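Local coordinates for protein flavin prenyltransferase UbiX (Aquifex aeolicus, PDB 2EJB) that probably transfers a dimethylallyl group from dimethylallyl phosphate to reduced FMN without a metal, making the prenylated flavin cofactor of the decarboxylase UbiD, at residues Ile18-Val23 against Lys172-Leu177; Arg62-Glu65 against Ser71-Ala74; Ser77-Tyr82 against Glu112-Glu117; Leu139-Thr142 against Val147-Pro150; Ala154-Pro159 against Ile166-Gly171. All coordinates share one frame; numbering follows the deposited sequence.

Contact 1 (Ile18-Val23 against Lys172-Leu177)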
# COMPACT_ATOMS: atom_id res chain seq x y z
N ILE A 18 12.51 -4.69 11.02
CA ILE A 18 13.65 -5.49 11.43
C ILE A 18 14.71 -5.41 10.34
O ILE A 18 15.88 -5.11 10.61
CB ILE A 18 13.23 -6.97 11.62
CG1 ILE A 18 12.27 -7.08 12.80
CG2 ILE A 18 14.45 -7.86 11.83
CD1 ILE A 18 12.86 -6.58 14.09
N LYS A 19 14.29 -5.65 9.10
CA LYS A 19 15.18 -5.61 7.95
C LYS A 19 15.83 -4.24 7.80
O LYS A 19 17.03 -4.13 7.52
CB LYS A 19 14.41 -5.96 6.67
CG LYS A 19 15.28 -6.08 5.43
CD LYS A 19 16.43 -7.05 5.66
CE LYS A 19 15.92 -8.45 5.99
NZ LYS A 19 17.04 -9.39 6.29
N LEU A 20 15.03 -3.19 7.98
CA LEU A 20 15.54 -1.83 7.86
C LEU A 20 16.60 -1.59 8.93
O LEU A 20 17.63 -0.97 8.67
CB LEU A 20 14.39 -0.82 8.03
CG LEU A 20 14.80 0.66 8.10
CD1 LEU A 20 15.71 1.00 6.93
CD2 LEU A 20 13.55 1.54 8.08
N LEU A 21 16.34 -2.09 10.13
CA LEU A 21 17.26 -1.95 11.24
C LEU A 21 18.60 -2.60 10.91
O LEU A 21 19.66 -2.00 11.08
CB LEU A 21 16.68 -2.60 12.50
CG LEU A 21 17.62 -2.72 13.71
CD1 LEU A 21 17.94 -1.34 14.26
CD2 LEU A 21 16.96 -3.58 14.78
N GLN A 22 18.54 -3.83 10.43
CA GLN A 22 19.75 -4.56 10.09
C GLN A 22 20.56 -3.81 9.05
O GLN A 22 21.78 -3.68 9.18
CB GLN A 22 19.40 -5.96 9.59
CG GLN A 22 18.64 -6.79 10.60
CD GLN A 22 18.08 -8.06 10.00
OE1 GLN A 22 17.48 -8.03 8.92
NE2 GLN A 22 18.25 -9.17 10.69
N VAL A 23 19.89 -3.31 8.02
CA VAL A 23 20.60 -2.60 6.97
C VAL A 23 21.28 -1.33 7.47
O VAL A 23 22.42 -1.05 7.11
CB VAL A 23 19.66 -2.25 5.80
CG1 VAL A 23 20.44 -1.59 4.68
CG2 VAL A 23 19.00 -3.52 5.29
N LYS A 172 13.14 1.35 -0.73
CA LYS A 172 12.33 2.54 -0.97
C LYS A 172 12.46 3.47 0.23
O LYS A 172 12.57 4.69 0.07
CB LYS A 172 10.86 2.15 -1.17
CG LYS A 172 10.45 2.00 -2.63
CD LYS A 172 10.44 3.36 -3.31
CE LYS A 172 9.90 3.29 -4.72
NZ LYS A 172 9.89 4.63 -5.38
N LEU A 173 12.43 2.90 1.42
CA LEU A 173 12.54 3.68 2.65
C LEU A 173 13.89 4.38 2.74
O LEU A 173 13.96 5.53 3.18
CB LEU A 173 12.33 2.78 3.86
CG LEU A 173 10.88 2.33 4.00
CD1 LEU A 173 10.79 1.17 4.99
CD2 LEU A 173 10.03 3.52 4.47
N LEU A 174 14.95 3.69 2.35
CA LEU A 174 16.27 4.29 2.39
C LEU A 174 16.40 5.38 1.33
O LEU A 174 17.02 6.41 1.59
CB LEU A 174 17.35 3.21 2.21
CG LEU A 174 17.53 2.33 3.46
CD1 LEU A 174 18.37 1.12 3.12
CD2 LEU A 174 18.15 3.14 4.59
N ASP A 175 15.82 5.17 0.16
CA ASP A 175 15.88 6.17 -0.90
C ASP A 175 15.22 7.47 -0.46
O ASP A 175 15.61 8.55 -0.89
CB ASP A 175 15.20 5.68 -2.18
CG ASP A 175 15.97 4.56 -2.86
OD1 ASP A 175 17.19 4.44 -2.60
OD2 ASP A 175 15.36 3.83 -3.66
N VAL A 176 14.20 7.36 0.39
CA VAL A 176 13.50 8.54 0.87
C VAL A 176 14.49 9.50 1.54
O VAL A 176 14.40 10.72 1.38
CB VAL A 176 12.40 8.19 1.89
CG1 VAL A 176 11.81 9.46 2.49
CG2 VAL A 176 11.30 7.38 1.20
N LEU A 177 15.45 8.96 2.28
CA LEU A 177 16.42 9.81 2.94
C LEU A 177 17.77 9.87 2.22
O LEU A 177 18.77 10.32 2.79
CB LEU A 177 16.59 9.36 4.40
CG LEU A 177 15.67 10.05 5.42
CD1 LEU A 177 14.29 10.35 4.85
CD2 LEU A 177 15.57 9.16 6.64
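L20 and V23, on one side of helix 14-26, meet L173 and L174 of helix 162-176 through aliphatic carbons, mostly methyls. The two branches of L20 part to take different partners. CD1 lies 4.0 Å from L174 CD2 and nearly as close to the branch carbon behind it, the two leucines sliding past each other in opposite directions. CD2 instead reaches L173 CD1 at 4.2 Å, where the side chains cross at about a right angle. The fork can straddle the pair because CG of L20 stands anti to its backbone N (chi1 173°), whereas L173 and L174 both hold CG beside N and offer their methyl ends to the neighbouring helix. One turn after L20, V23 CG1 touches L174 CD1 at 3.8 Å, so the two methyls of L174 are shared out, CD2 against L20 and CD1 against V23. The axes of the short segments 18-23 and 172-176 approach to 11.4 Å and cross at -54°, and four side chains make the contact. Both helices, far apart in the sequence, pack against the central parallel sheet of the Rossmann-like flavoprotein fold; L20 and L173 both rest on V88 of strand 82-90, and L173 also covers V122 and L124 of strand 121-125. The polar groups lie on other sides of the helices: K19 NZ bonds Q22 OE1 at 3.0 Å, and K172, predicted to bind dimethylallyl phosphate, extends NZ to the carbonyl oxygen of A128 in the second subunit.

Contact 2 (Arg62-Glu65 against Ser71-Ala74)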
# COMPACT_ATOMS: atom_id res chain seq x y z
N ARG A 62 21.10 1.88 20.38
CA ARG A 62 20.69 2.32 21.71
C ARG A 62 19.18 2.21 21.75
O ARG A 62 18.48 2.83 20.95
CB ARG A 62 21.14 3.77 21.95
CG ARG A 62 20.77 4.31 23.32
CD ARG A 62 21.47 5.63 23.64
NE ARG A 62 21.26 6.64 22.60
CZ ARG A 62 21.56 7.93 22.73
NH1 ARG A 62 22.07 8.38 23.87
NH2 ARG A 62 21.33 8.77 21.73
N ILE A 63 18.69 1.40 22.67
CA ILE A 63 17.26 1.17 22.81
C ILE A 63 16.61 2.08 23.84
O ILE A 63 17.15 2.29 24.93
CB ILE A 63 16.97 -0.29 23.19
CG1 ILE A 63 17.59 -1.21 22.14
CG2 ILE A 63 15.47 -0.52 23.30
CD1 ILE A 63 17.44 -2.69 22.45
N HIS A 64 15.43 2.60 23.50
CA HIS A 64 14.69 3.48 24.39
C HIS A 64 13.32 2.88 24.70
O HIS A 64 12.65 2.35 23.81
CB HIS A 64 14.51 4.85 23.73
CG HIS A 64 15.79 5.49 23.30
ND1 HIS A 64 16.30 6.61 23.92
CD2 HIS A 64 16.67 5.16 22.32
CE1 HIS A 64 17.45 6.95 23.33
NE2 HIS A 64 17.68 6.08 22.36
N GLU A 65 12.91 2.97 25.96
CA GLU A 65 11.62 2.43 26.39
C GLU A 65 10.48 3.22 25.77
O GLU A 65 10.47 4.45 25.80
CB GLU A 65 11.51 2.49 27.92
CG GLU A 65 12.32 1.43 28.63
CD GLU A 65 11.74 0.04 28.45
OE1 GLU A 65 11.64 -0.42 27.30
OE2 GLU A 65 11.37 -0.58 29.47
N SER A 71 13.84 10.19 27.40
CA SER A 71 14.67 9.82 26.26
C SER A 71 15.18 11.05 25.51
O SER A 71 14.46 12.03 25.37
CB SER A 71 13.87 8.94 25.30
OG SER A 71 14.60 8.69 24.11
N PRO A 72 16.42 11.00 25.03
CA PRO A 72 16.98 12.13 24.29
C PRO A 72 16.13 12.43 23.07
O PRO A 72 15.95 13.59 22.69
CB PRO A 72 18.37 11.63 23.88
CG PRO A 72 18.72 10.68 24.98
CD PRO A 72 17.42 9.93 25.18
N LEU A 73 15.59 11.38 22.46
CA LEU A 73 14.77 11.51 21.26
C LEU A 73 13.55 12.40 21.46
O LEU A 73 12.98 12.90 20.49
CB LEU A 73 14.29 10.14 20.78
CG LEU A 73 15.35 9.10 20.40
CD1 LEU A 73 14.65 7.86 19.87
CD2 LEU A 73 16.31 9.67 19.34
N ALA A 74 13.15 12.60 22.71
CA ALA A 74 11.98 13.43 23.00
C ALA A 74 12.35 14.90 23.12
O ALA A 74 11.51 15.73 23.45
CB ALA A 74 11.30 12.96 24.27
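H64, near the end of strand 61-65, faces S71, where the chain enters a short 3-10 turn (residues 72-74), with their CA atoms 6.6 Å apart. The imidazole of H64 is the centre of the contact and is approached from several directions. L73 CD1 sits squarely over one face, 4.2 Å from the ring centroid and only 11° off the ring normal, a CH-pi contact in which the leucine chain meets the histidine at about a right angle. In the plane of the same ring, at its edge, P72 CD approaches H64 CE1 to 3.5 Å. S71 OG, turned anti to its own backbone N (chi1 173°), comes within 2.7 Å of H64 ND1 on an oblique line. That hydroxyl oxygen also takes a weak bond from the backbone N of L73, at 3.3 Å, within the turn itself. On the far side of the imidazole, NE2 is hydrogen-bonded to D32 of the adjacent strand 30-35; this bond and L73 over the face should limit rotation of the ring. R62 reaches the turn less intimately: its NH1 passes 4.2 Å from P72 CG, while its NE is held in a salt bridge to D32, whose OD1 thereby serves R62 and H64 together. The turn closes with A74 N bonded to S71 O at 3.0 Å. Strand 61-65 is outermost on this flank of the 3-2-1-4-5-6 parallel sheet, and the loop after it packs S71-L73 against H64, then enters helix 76-79, which leads to strand 82-90 of the Rossmann-like flavoprotein fold.

Contact 3 (Ser77-Tyr82 against Glu112-Glu117)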
# COMPACT_ATOMS: atom_id res chain seq x y z
N SER A 77 16.12 19.72 20.81
CA SER A 77 17.53 20.10 20.84
C SER A 77 18.42 18.92 20.45
O SER A 77 19.49 19.11 19.87
CB SER A 77 17.90 20.60 22.24
OG SER A 77 17.59 19.64 23.23
N ARG A 78 17.96 17.71 20.76
CA ARG A 78 18.71 16.50 20.43
C ARG A 78 18.34 15.96 19.06
O ARG A 78 19.20 15.59 18.27
CB ARG A 78 18.44 15.41 21.47
CG ARG A 78 18.93 15.71 22.88
CD ARG A 78 20.45 15.77 22.94
NE ARG A 78 20.93 16.00 24.30
CZ ARG A 78 20.80 15.12 25.30
NH1 ARG A 78 20.21 13.95 25.10
NH2 ARG A 78 21.27 15.43 26.50
N LEU A 79 17.04 15.92 18.77
CA LEU A 79 16.55 15.38 17.51
C LEU A 79 16.99 16.11 16.24
O LEU A 79 17.13 15.48 15.19
CB LEU A 79 15.03 15.30 17.54
CG LEU A 79 14.34 14.02 17.03
CD1 LEU A 79 13.44 14.35 15.85
CD2 LEU A 79 15.36 12.95 16.66
N VAL A 80 17.23 17.41 16.33
CA VAL A 80 17.63 18.17 15.15
C VAL A 80 18.94 17.70 14.53
O VAL A 80 19.26 18.07 13.40
CB VAL A 80 17.75 19.69 15.47
CG1 VAL A 80 16.41 20.22 15.95
CG2 VAL A 80 18.84 19.93 16.52
N HIS A 81 19.70 16.88 15.25
CA HIS A 81 20.98 16.39 14.74
C HIS A 81 20.90 15.03 14.03
O HIS A 81 21.91 14.50 13.58
CB HIS A 81 21.99 16.34 15.88
CG HIS A 81 22.25 17.67 16.51
ND1 HIS A 81 22.87 18.70 15.84
CD2 HIS A 81 21.95 18.15 17.74
CE1 HIS A 81 22.94 19.76 16.62
NE2 HIS A 81 22.39 19.45 17.79
N TYR A 82 19.69 14.48 13.94
CA TYR A 82 19.49 13.20 13.28
C TYR A 82 19.23 13.38 11.79
O TYR A 82 18.72 14.41 11.36
CB TYR A 82 18.31 12.46 13.91
CG TYR A 82 18.58 11.92 15.29
CD1 TYR A 82 18.59 10.55 15.53
CD2 TYR A 82 18.83 12.78 16.36
CE1 TYR A 82 18.84 10.04 16.80
CE2 TYR A 82 19.09 12.28 17.64
CZ TYR A 82 19.10 10.91 17.85
OH TYR A 82 19.36 10.39 19.09
N GLU A 112 6.09 14.04 16.81
CA GLU A 112 5.74 15.44 17.03
C GLU A 112 6.99 16.31 17.02
O GLU A 112 6.98 17.42 16.48
CB GLU A 112 5.00 15.59 18.37
CG GLU A 112 4.97 17.00 18.92
CD GLU A 112 4.32 17.07 20.29
OE1 GLU A 112 4.72 16.27 21.17
OE2 GLU A 112 3.43 17.92 20.48
N VAL A 113 8.07 15.80 17.62
CA VAL A 113 9.33 16.54 17.67
C VAL A 113 9.93 16.68 16.28
O VAL A 113 10.39 17.75 15.90
CB VAL A 113 10.37 15.84 18.59
CG1 VAL A 113 11.68 16.62 18.57
CG2 VAL A 113 9.82 15.76 20.02
N ALA A 114 9.91 15.59 15.51
CA ALA A 114 10.44 15.61 14.15
C ALA A 114 9.70 16.66 13.34
O ALA A 114 10.31 17.44 12.61
CB ALA A 114 10.28 14.23 13.49
N LEU A 115 8.37 16.67 13.47
CA LEU A 115 7.53 17.61 12.73
C LEU A 115 7.80 19.07 13.10
O LEU A 115 7.96 19.91 12.22
CB LEU A 115 6.04 17.29 12.96
CG LEU A 115 5.57 15.97 12.34
CD1 LEU A 115 4.11 15.68 12.72
CD2 LEU A 115 5.72 16.05 10.83
N LYS A 116 7.86 19.37 14.40
CA LYS A 116 8.12 20.75 14.82
C LYS A 116 9.56 21.19 14.60
O LYS A 116 9.84 22.38 14.45
CB LYS A 116 7.75 20.95 16.30
CG LYS A 116 8.72 20.36 17.33
CD LYS A 116 8.13 20.47 18.73
CE LYS A 116 9.06 19.92 19.82
NZ LYS A 116 10.16 20.86 20.17
N GLU A 117 10.49 20.24 14.55
CA GLU A 117 11.90 20.57 14.34
C GLU A 117 12.27 20.38 12.87
O GLU A 117 13.42 20.60 12.47
CB GLU A 117 12.80 19.68 15.20
CG GLU A 117 12.54 19.75 16.70
CD GLU A 117 12.91 21.10 17.32
OE1 GLU A 117 13.72 21.84 16.73
OE2 GLU A 117 12.38 21.40 18.41
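L79 and V80, which reach across to helix 106-117, also each cover an aromatic ring of their own segment. L79 CD2 lies 3.5 Å above one face of the Y82 ring, toward the rim, while R78 O stands in plane at that ring's edge; V80 CG2 is 3.7 Å above a face of the H81 ring, again off centre. L79 CB and CD1 and V80 CG1 make the closest contacts with the helix. L79 CB packs on V113 CG1 at 3.7 Å, and its CD1 lies 3.9 Å from A114 CB, lodged against the helix backbone where the alanine presents only a methyl. Further along, V80 CG1 leans on E117 and comes 3.2 Å from OE1. The glutamate chain bends at chi2 (-67°), bringing the carboxylate back beside the valine, and K116 NZ holds its other oxygen, OE2, at 2.9 Å in a salt bridge through the anti lone pair. A type I turn from L79 to Y82 leads helix 76-79 into strand 82-90. V119, in the link from helix 106-117 to strand 121-125, touches both L79 and A114, and the Y82 side chain packs on K3 and A5 of strand 3-8, its hydroxyl bonded to D32.

Contact 4 (Leu139-Thr142 against Val147-Pro150)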
# COMPACT_ATOMS: atom_id res chain seq x y z
N LEU A 139 -2.44 12.32 4.36
CA LEU A 139 -2.38 13.59 3.64
C LEU A 139 -1.83 14.68 4.54
O LEU A 139 -1.03 15.51 4.12
CB LEU A 139 -3.77 14.00 3.16
CG LEU A 139 -3.99 14.23 1.67
CD1 LEU A 139 -5.36 14.86 1.48
CD2 LEU A 139 -2.91 15.14 1.10
N LYS A 140 -2.29 14.69 5.79
CA LYS A 140 -1.82 15.69 6.74
C LYS A 140 -0.32 15.50 6.98
O LYS A 140 0.43 16.47 6.98
CB LYS A 140 -2.59 15.60 8.06
CG LYS A 140 -2.09 16.58 9.10
CD LYS A 140 -3.21 17.38 9.76
CE LYS A 140 -2.64 18.53 10.58
NZ LYS A 140 -3.67 19.24 11.40
N ILE A 141 0.11 14.25 7.18
CA ILE A 141 1.54 13.98 7.41
C ILE A 141 2.32 14.53 6.21
O ILE A 141 3.29 15.27 6.37
CB ILE A 141 1.85 12.46 7.51
CG1 ILE A 141 1.23 11.87 8.78
CG2 ILE A 141 3.36 12.23 7.48
CD1 ILE A 141 1.67 12.53 10.06
N THR A 142 1.88 14.15 5.02
CA THR A 142 2.51 14.55 3.77
C THR A 142 2.62 16.06 3.62
O THR A 142 3.70 16.59 3.36
CB THR A 142 1.74 13.97 2.57
OG1 THR A 142 1.72 12.55 2.67
CG2 THR A 142 2.39 14.38 1.25
N VAL A 147 6.92 11.96 4.96
CA VAL A 147 6.81 11.09 3.80
C VAL A 147 6.10 9.80 4.17
O VAL A 147 6.50 9.11 5.11
CB VAL A 147 8.18 10.72 3.22
CG1 VAL A 147 8.01 9.66 2.14
CG2 VAL A 147 8.85 11.96 2.64
N VAL A 148 5.05 9.49 3.44
CA VAL A 148 4.30 8.27 3.70
C VAL A 148 4.60 7.23 2.64
O VAL A 148 4.41 7.46 1.44
CB VAL A 148 2.78 8.55 3.74
CG1 VAL A 148 2.01 7.23 3.92
CG2 VAL A 148 2.46 9.50 4.89
N VAL A 149 5.08 6.08 3.09
CA VAL A 149 5.40 4.99 2.19
C VAL A 149 4.50 3.81 2.51
O VAL A 149 4.56 3.26 3.61
CB VAL A 149 6.87 4.53 2.36
CG1 VAL A 149 7.21 3.50 1.29
CG2 VAL A 149 7.81 5.73 2.29
N PRO A 150 3.64 3.40 1.56
CA PRO A 150 2.77 2.26 1.84
C PRO A 150 3.60 1.00 1.65
O PRO A 150 4.51 0.99 0.82
CB PRO A 150 1.70 2.39 0.76
CG PRO A 150 2.50 2.88 -0.40
CD PRO A 150 3.37 3.96 0.23
O HOH W 1 3.89 11.28 1.57
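V148 turns CG1 anti to its backbone N (chi1 176°), leaving CG2 as the branch that points at helix 132-143. I141 answers with its CG2, which in this residue is the branch anti to N, because chi1 of -67° swings CG1 to the N side and its end away from the strand. The two methyls, I141 CG2 and V148 CG2, meet at 3.9 Å, and the side chains cross at about a right angle. The same valine methyl is approached from the next helix position by T142 OG1, 3.8 Å away, so CG2 of V148 touches consecutive residues of the helix. No direct hydrogen bond joins the segments; a water does so instead. It donates to T142 OG1 at 2.7 Å and accepts from V148 N at 2.8 Å, giving the strand N-H a partner. T142 OG1 is also hydrogen-bonded to M138 O, one turn back along its own helix, so the hydroxyl relays between a helix carbonyl and the water, and the bonds may reinforce one another. Strand and helix belong to the beta-alpha-beta unit formed by strand 121-125, helix 132-143 and strand 147-150. The contact lies where the helix has run back to the start of its second strand, which pairs in parallel with strand 121-125. I141 completes the packing on L123 of that strand and on L95, I98 and A99 of helix 92-100. Strand 147-150 is the outermost of this chain's sheet on this flank, but V148 makes backbone hydrogen bonds to the second subunit, whose E132 also packs on T142.

Contact 5 (Ala154-Pro159 against Ile166-Gly171)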
# COMPACT_ATOMS: atom_id res chain seq x y z
N ALA A 154 6.62 -3.83 -5.34
CA ALA A 154 6.33 -3.89 -6.77
C ALA A 154 7.02 -5.11 -7.37
O ALA A 154 7.79 -5.78 -6.70
CB ALA A 154 6.82 -2.64 -7.43
N PHE A 155 6.72 -5.39 -8.63
CA PHE A 155 7.32 -6.53 -9.31
C PHE A 155 8.28 -6.11 -10.41
O PHE A 155 8.56 -6.89 -11.32
CB PHE A 155 6.22 -7.43 -9.90
CG PHE A 155 5.29 -8.02 -8.88
CD1 PHE A 155 4.36 -7.23 -8.21
CD2 PHE A 155 5.35 -9.38 -8.57
CE1 PHE A 155 3.50 -7.77 -7.25
CE2 PHE A 155 4.51 -9.94 -7.61
CZ PHE A 155 3.58 -9.13 -6.95
N TYR A 156 8.80 -4.89 -10.34
CA TYR A 156 9.73 -4.40 -11.35
C TYR A 156 10.90 -5.36 -11.49
O TYR A 156 11.20 -5.85 -12.58
CB TYR A 156 10.31 -3.03 -10.97
CG TYR A 156 9.33 -1.91 -10.74
CD1 TYR A 156 8.99 -1.52 -9.45
CD2 TYR A 156 8.76 -1.21 -11.81
CE1 TYR A 156 8.12 -0.46 -9.21
CE2 TYR A 156 7.88 -0.15 -11.58
CZ TYR A 156 7.56 0.22 -10.28
OH TYR A 156 6.70 1.27 -10.06
N HIS A 157 11.57 -5.61 -10.37
CA HIS A 157 12.75 -6.47 -10.31
C HIS A 157 12.46 -7.97 -10.34
O HIS A 157 13.31 -8.77 -9.98
CB HIS A 157 13.55 -6.15 -9.05
CG HIS A 157 13.73 -4.68 -8.80
ND1 HIS A 157 14.24 -3.82 -9.75
CD2 HIS A 157 13.48 -3.93 -7.71
CE1 HIS A 157 14.30 -2.60 -9.25
NE2 HIS A 157 13.84 -2.64 -8.01
N LYS A 158 11.26 -8.35 -10.77
CA LYS A 158 10.87 -9.76 -10.82
C LYS A 158 11.29 -10.49 -9.54
O LYS A 158 12.20 -11.31 -9.56
CB LYS A 158 11.52 -10.44 -12.04
CG LYS A 158 11.15 -9.84 -13.39
CD LYS A 158 11.71 -10.66 -14.55
CE LYS A 158 11.43 -10.02 -15.90
NZ LYS A 158 11.95 -10.87 -17.02
N PRO A 159 10.62 -10.19 -8.42
CA PRO A 159 10.98 -10.86 -7.17
C PRO A 159 10.67 -12.36 -7.20
O PRO A 159 9.79 -12.80 -7.93
CB PRO A 159 10.16 -10.11 -6.12
CG PRO A 159 8.93 -9.71 -6.89
CD PRO A 159 9.52 -9.23 -8.20
N ILE A 166 10.52 -7.64 0.65
CA ILE A 166 10.88 -6.91 1.86
C ILE A 166 12.02 -5.94 1.55
O ILE A 166 12.01 -4.79 1.97
CB ILE A 166 11.33 -7.86 2.97
CG1 ILE A 166 10.20 -8.82 3.33
CG2 ILE A 166 11.77 -7.07 4.19
CD1 ILE A 166 10.58 -9.87 4.36
N ASN A 167 13.01 -6.43 0.80
CA ASN A 167 14.16 -5.61 0.44
C ASN A 167 13.74 -4.45 -0.46
O ASN A 167 14.31 -3.36 -0.38
CB ASN A 167 15.22 -6.46 -0.27
CG ASN A 167 16.04 -7.29 0.71
OD1 ASN A 167 15.58 -7.62 1.80
ND2 ASN A 167 17.26 -7.63 0.31
N PHE A 168 12.75 -4.69 -1.31
CA PHE A 168 12.25 -3.64 -2.20
C PHE A 168 11.72 -2.48 -1.36
O PHE A 168 12.11 -1.33 -1.54
CB PHE A 168 11.12 -4.15 -3.09
CG PHE A 168 10.42 -3.06 -3.85
CD1 PHE A 168 10.97 -2.52 -5.00
CD2 PHE A 168 9.23 -2.52 -3.36
CE1 PHE A 168 10.36 -1.44 -5.66
CE2 PHE A 168 8.61 -1.45 -4.01
CZ PHE A 168 9.18 -0.91 -5.16
N VAL A 169 10.83 -2.80 -0.43
CA VAL A 169 10.24 -1.79 0.43
C VAL A 169 11.31 -1.10 1.28
O VAL A 169 11.29 0.12 1.44
CB VAL A 169 9.16 -2.41 1.34
CG1 VAL A 169 8.55 -1.34 2.23
CG2 VAL A 169 8.08 -3.07 0.48
N VAL A 170 12.24 -1.88 1.82
CA VAL A 170 13.32 -1.33 2.63
C VAL A 170 14.18 -0.39 1.79
O VAL A 170 14.63 0.65 2.27
CB VAL A 170 14.22 -2.45 3.21
CG1 VAL A 170 15.37 -1.84 4.00
CG2 VAL A 170 13.39 -3.34 4.12
N GLY A 171 14.38 -0.74 0.52
CA GLY A 171 15.17 0.10 -0.36
C GLY A 171 14.46 1.41 -0.63
O GLY A 171 15.10 2.46 -0.77
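The loop between strand 147-150 and helix 162-176 carries Y156, predicted to bind dimethylallyl phosphate, and it is held to the helix here by a single ring, that of F168. A154, Y156 and H157 gather round this phenyl group from different directions. A154 N stands 3.3 Å above one face of the F168 ring, displaced toward the rim and nearest to CE2, and A154 CB meets CZ at 3.7 Å, so the backbone N and the methyl of A154 both rest on the ring. Y156 turns its edge to the phenylalanine, with F168 CE1 near the tyrosine plane and 4.0 Å from Y156 CD1. H157 CD2 comes to the edge of the F168 ring, near its plane, and lies 4.0 Å from F168 CD1; the two side chains cross at about a right angle. The phenyl reaches all of them because F168 CG is anti to its backbone N (chi1 170°), directing the ring outward from the helix to the loop. Between the two loop aromatics, Y156 CB lies over a face of the H157 ring. A type I turn from F155 to K158, closed by K158 N on F155 O at 3.1 Å, sets Y156 and H157 on the side of the helix. P153 adds to the packing on F168. Across the dimer, the N of F155 bonds S12 OG of the second subunit, and Y156 packs on R126 of that subunit. Y156 and K172, with this S12 and R126, both predicted to bind FMN, are consistent with a dimethylallyl phosphate and FMN site at the subunit boundary.

How the contacts relate
Helix 162-176 takes part in contacts 1 and 5, but its aliphatic side in contact 1 is buried against the sheet, while F168 in contact 5 packs with more exposed loop aromatics that include the predicted substrate residue Y156. K19 bridges the two, its aliphatic chain lying on I166 and V170. Contact 4 joins contact 1 through V149 and V147, which pack on L173 and V176. At the other flank, contacts 2 and 3 adjoin, mostly buried but with an exposed rim. Contact 2 mixes polar groups with a CH-pi packing, contact 3 is aliphatic apart from E117 and its salt bridge to K116, contact 4 adds a water bridge to its packing, and contact 1 is purely aliphatic. Contacts 1, 4 and 5 reach the second subunit.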